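Local coordinates for protein oxidized polyvinyl alcohol hydrolase (Pseudomonas sp., PDB 3WL7) that hydrolyses beta-diketones, including oxidized polyvinyl alcohol in the second step of polyvinyl alcohol breakdown, at residues 201-206 with 276-281. The protein carries 1 engineered substitution. Sequence-based numbering, arbitrary orientation.
Sequences SGEWYV and RPSTQA. With P2D (pentane-2,4-dione), chain B.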
ATOM      1  N   SER A 201      -4.301   4.080  -5.395  1.00 10.66           N
ATOM      2  CA  SER A 201      -4.039   5.535  -5.478  1.00 12.45           C
ATOM      3  C   SER A 201      -2.976   5.986  -4.513  1.00 12.15           C
ATOM      4  O   SER A 201      -3.229   6.873  -3.683  1.00 10.78           O
ATOM      5  CB  SER A 201      -5.322   6.274  -5.208  1.00 12.88           C
ATOM      6  OG  SER A 201      -6.336   5.826  -6.109  1.00 16.46           O
ATOM      7  N   GLY A 202      -1.842   5.300  -4.573  1.00 11.99           N
ATOM      8  CA  GLY A 202      -0.715   5.698  -3.737  1.00 12.55           C
ATOM      9  C   GLY A 202       0.251   6.529  -4.561  1.00 13.16           C
ATOM     10  O   GLY A 202       0.236   6.488  -5.790  1.00 12.65           O
ATOM     11  N   GLU A 203       1.109   7.272  -3.875  1.00 11.56           N
ATOM     12  CA  GLU A 203       2.154   8.042  -4.558  1.00 10.05           C
ATOM     13  C   GLU A 203       3.383   7.184  -4.846  1.00 10.93           C
ATOM     14  O   GLU A 203       3.595   6.093  -4.227  1.00 11.31           O
ATOM     15  CB  GLU A 203       2.584   9.219  -3.670  1.00 12.06           C
ATOM     16  CG  GLU A 203       2.006  10.613  -4.119  1.00 13.98           C
ATOM     17  CD  GLU A 203       2.670  11.162  -5.390  1.00 14.99           C
ATOM     18  OE1 GLU A 203       2.397  12.372  -5.679  1.00 17.32           O
ATOM     19  OE2 GLU A 203       3.441  10.462  -6.128  1.00 13.19           O
ATOM     20  N   TRP A 204       4.232   7.714  -5.759  1.00 10.15           N
ATOM     21  CA  TRP A 204       5.537   7.178  -6.097  1.00 10.57           C
ATOM     22  C   TRP A 204       6.603   8.267  -5.776  1.00 11.37           C
ATOM     23  O   TRP A 204       7.752   7.971  -5.505  1.00 12.23           O
ATOM     24  CB  TRP A 204       5.596   6.829  -7.575  1.00 11.31           C
ATOM     25  CG  TRP A 204       6.711   5.870  -7.941  1.00  9.97           C
ATOM     26  CD1 TRP A 204       7.896   6.175  -8.566  1.00 10.61           C
ATOM     27  CD2 TRP A 204       6.716   4.457  -7.713  1.00 10.02           C
ATOM     28  NE1 TRP A 204       8.647   5.017  -8.736  1.00 10.90           N
ATOM     29  CE2 TRP A 204       7.940   3.951  -8.227  1.00  9.93           C
ATOM     30  CE3 TRP A 204       5.807   3.566  -7.111  1.00 11.79           C
ATOM     31  CZ2 TRP A 204       8.282   2.579  -8.168  1.00 11.80           C
ATOM     32  CZ3 TRP A 204       6.130   2.208  -7.042  1.00 11.98           C
ATOM     33  CH2 TRP A 204       7.360   1.720  -7.575  1.00 11.99           C
ATOM     34  N   TYR A 205       6.181   9.519  -5.769  1.00 10.00           N
ATOM     35  CA  TYR A 205       7.064  10.679  -5.502  1.00 10.66           C
ATOM     36  C   TYR A 205       8.210  10.651  -6.503  1.00 10.56           C
ATOM     37  O   TYR A 205       9.401  10.654  -6.151  1.00 12.11           O
ATOM     38  CB  TYR A 205       7.613  10.644  -4.090  1.00 10.18           C
ATOM     39  CG  TYR A 205       6.595  10.643  -2.977  1.00 10.90           C
ATOM     40  CD1 TYR A 205       5.629  11.658  -2.878  1.00 11.34           C
ATOM     41  CD2 TYR A 205       6.675   9.675  -1.954  1.00 12.22           C
ATOM     42  CE1 TYR A 205       4.760  11.721  -1.736  1.00 13.10           C
ATOM     43  CE2 TYR A 205       5.821   9.733  -0.815  1.00 11.62           C
ATOM     44  CZ  TYR A 205       4.883  10.761  -0.730  1.00 12.59           C
ATOM     45  OH  TYR A 205       4.081  10.844   0.397  1.00 13.81           O
ATOM     46  N   VAL A 206       7.808  10.665  -7.768  1.00 11.53           N
ATOM     47  CA  VAL A 206       8.781  10.574  -8.850  1.00 11.16           C
ATOM     48  C   VAL A 206       9.947  11.584  -8.701  1.00 11.35           C
ATOM     49  O   VAL A 206       9.758  12.780  -8.372  1.00 11.58           O
ATOM     50  CB  VAL A 206       8.077  10.754 -10.213  1.00 10.80           C
ATOM     51  CG1 VAL A 206       9.128  10.950 -11.347  1.00 11.82           C
ATOM     52  CG2 VAL A 206       7.229   9.533 -10.482  1.00 11.29           C
ATOM     53  N   ARG A 276      -2.479   9.741 -11.446  1.00 11.89           N
ATOM     54  CA  ARG A 276      -2.232   9.179 -12.786  1.00 12.71           C
ATOM     55  C   ARG A 276      -0.707   8.853 -12.962  1.00 11.50           C
ATOM     56  O   ARG A 276      -0.308   7.706 -13.261  1.00 11.42           O
ATOM     57  CB  ARG A 276      -2.725  10.202 -13.858  1.00 13.57           C
ATOM     58  CG  ARG A 276      -2.456   9.684 -15.294  1.00 15.34           C
ATOM     59  CD  ARG A 276      -2.550  10.833 -16.342  1.00 17.09           C
ATOM     60  NE  ARG A 276      -3.841  11.483 -16.166  1.00 17.61           N
ATOM     61  CZ  ARG A 276      -4.964  11.151 -16.803  1.00 17.02           C
ATOM     62  NH1 ARG A 276      -4.992  10.158 -17.720  1.00 16.31           N
ATOM     63  NH2 ARG A 276      -6.086  11.782 -16.458  1.00 17.49           N
ATOM     64  N   PRO A 277       0.204   9.830 -12.692  1.00 10.87           N
ATOM     65  CA  PRO A 277       1.609   9.474 -12.890  1.00 10.90           C
ATOM     66  C   PRO A 277       2.170   8.470 -11.895  1.00 11.04           C
ATOM     67  O   PRO A 277       3.087   7.694 -12.237  1.00 10.42           O
ATOM     68  CB  PRO A 277       2.334  10.821 -12.760  1.00 12.90           C
ATOM     69  CG  PRO A 277       1.374  11.680 -11.973  1.00 11.73           C
ATOM     70  CD  PRO A 277       0.043  11.297 -12.572  1.00 12.01           C
ATOM     71  N   SER A 278       1.641   8.507 -10.668  1.00 11.96           N
ATOM     72  CA  SER A 278       2.200   7.596  -9.663  1.00 10.91           C
ATOM     73  C   SER A 278       1.730   6.160  -9.875  1.00 11.40           C
ATOM     74  O   SER A 278       2.530   5.224  -9.654  1.00 10.95           O
ATOM     75  CB  SER A 278       1.884   8.137  -8.265  1.00 12.40           C
ATOM     76  OG  SER A 278       0.504   8.155  -8.040  1.00 12.86           O
ATOM     77  N   THR A 279       0.477   5.958 -10.315  1.00 11.81           N
ATOM     78  CA  THR A 279       0.040   4.597 -10.569  1.00  9.80           C
ATOM     79  C   THR A 279       0.737   4.120 -11.847  1.00 10.55           C
ATOM     80  O   THR A 279       1.111   2.911 -11.958  1.00 11.14           O
ATOM     81  CB  THR A 279      -1.479   4.468 -10.690  1.00 11.20           C
ATOM     82  OG1 THR A 279      -1.968   5.351 -11.756  1.00 11.37           O
ATOM     83  CG2 THR A 279      -2.170   4.838  -9.296  1.00 11.01           C
ATOM     84  N   GLN A 280       0.901   5.015 -12.834  1.00 11.28           N
ATOM     85  CA  GLN A 280       1.629   4.600 -14.046  1.00 10.94           C
ATOM     86  C   GLN A 280       3.056   4.179 -13.664  1.00 11.63           C
ATOM     87  O   GLN A 280       3.539   3.137 -14.115  1.00 12.39           O
ATOM     88  CB  GLN A 280       1.726   5.750 -15.071  1.00 11.49           C
ATOM     89  CG  GLN A 280       2.439   5.370 -16.352  1.00 11.48           C
ATOM     90  CD  GLN A 280       1.542   4.484 -17.203  1.00 11.26           C
ATOM     91  OE1 GLN A 280       0.429   4.896 -17.617  1.00 13.93           O
ATOM     92  NE2 GLN A 280       2.018   3.277 -17.507  1.00 12.60           N
ATOM     93  N   ALA A 281       3.757   5.013 -12.879  1.00 12.58           N
ATOM     94  CA  ALA A 281       5.150   4.736 -12.525  1.00 12.71           C
ATOM     95  C   ALA A 281       5.261   3.437 -11.785  1.00 13.67           C
ATOM     96  O   ALA A 281       6.177   2.608 -12.067  1.00 12.12           O
ATOM     97  CB  ALA A 281       5.746   5.883 -11.664  1.00 12.38           C
TER
HETATM   98  C1  P2D B 901      -1.417  12.726   0.101  1.00 32.29           C
HETATM   99  C2  P2D B 901      -0.049  13.288  -0.303  1.00 34.27           C
HETATM  100  C3  P2D B 901       0.247  14.774  -0.130  1.00 34.74           C
HETATM  101  C4  P2D B 901       1.701  15.107  -0.471  1.00 36.10           C
HETATM  102  C5  P2D B 901       2.127  16.550  -0.818  1.00 36.47           C
HETATM  103  O2  P2D B 901       0.807  12.530  -0.779  1.00 34.47           O
HETATM  104  O4  P2D B 901       2.558  14.222  -0.448  1.00 37.26           O
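Ser278 holds OG between its own backbone N and carbonyl carbon (chi1 64°), which aims the hydroxyl from helix 275-288 at the loop, while Glu203 folds at chi2 (-73°) to bring OE2 back alongside Ser278 CB. The hydroxyl donates to the loop backbone, Ser278 OG to Gly202 O at 2.8 Å, approaching somewhat tilted from the carbonyl plane. Beside it, Glu203 OE2 accepts two backbone N-H groups of its own loop: Trp204 N at 2.9 Å through the anti lone pair, and Tyr205 N from above the carboxylate plane along a nearly straight bond (166°). Glu203 OE2 also packs 3.5 Å from Ser278 CB; an alanine here would probably leave both N-H groups without this acceptor and open a gap beside Ser278 CB. The Ala281 methyl sits over one face of the Trp204 indole in a CH-pi contact, and Val206 CG2 packs on the same Ala281 CB. Trp204 NE1 is hydrogen-bonded to His231 O. The Tyr205 side chain leaves the backbone away from the helix, its ring edge facing pentane-2,4-dione (Tyr205 CE1 to O4, 3.6 Å). The contact joins the diketone-bordering loop after strand 196-199 to helix 275-288, consistent with an alpha/beta-hydrolase fold.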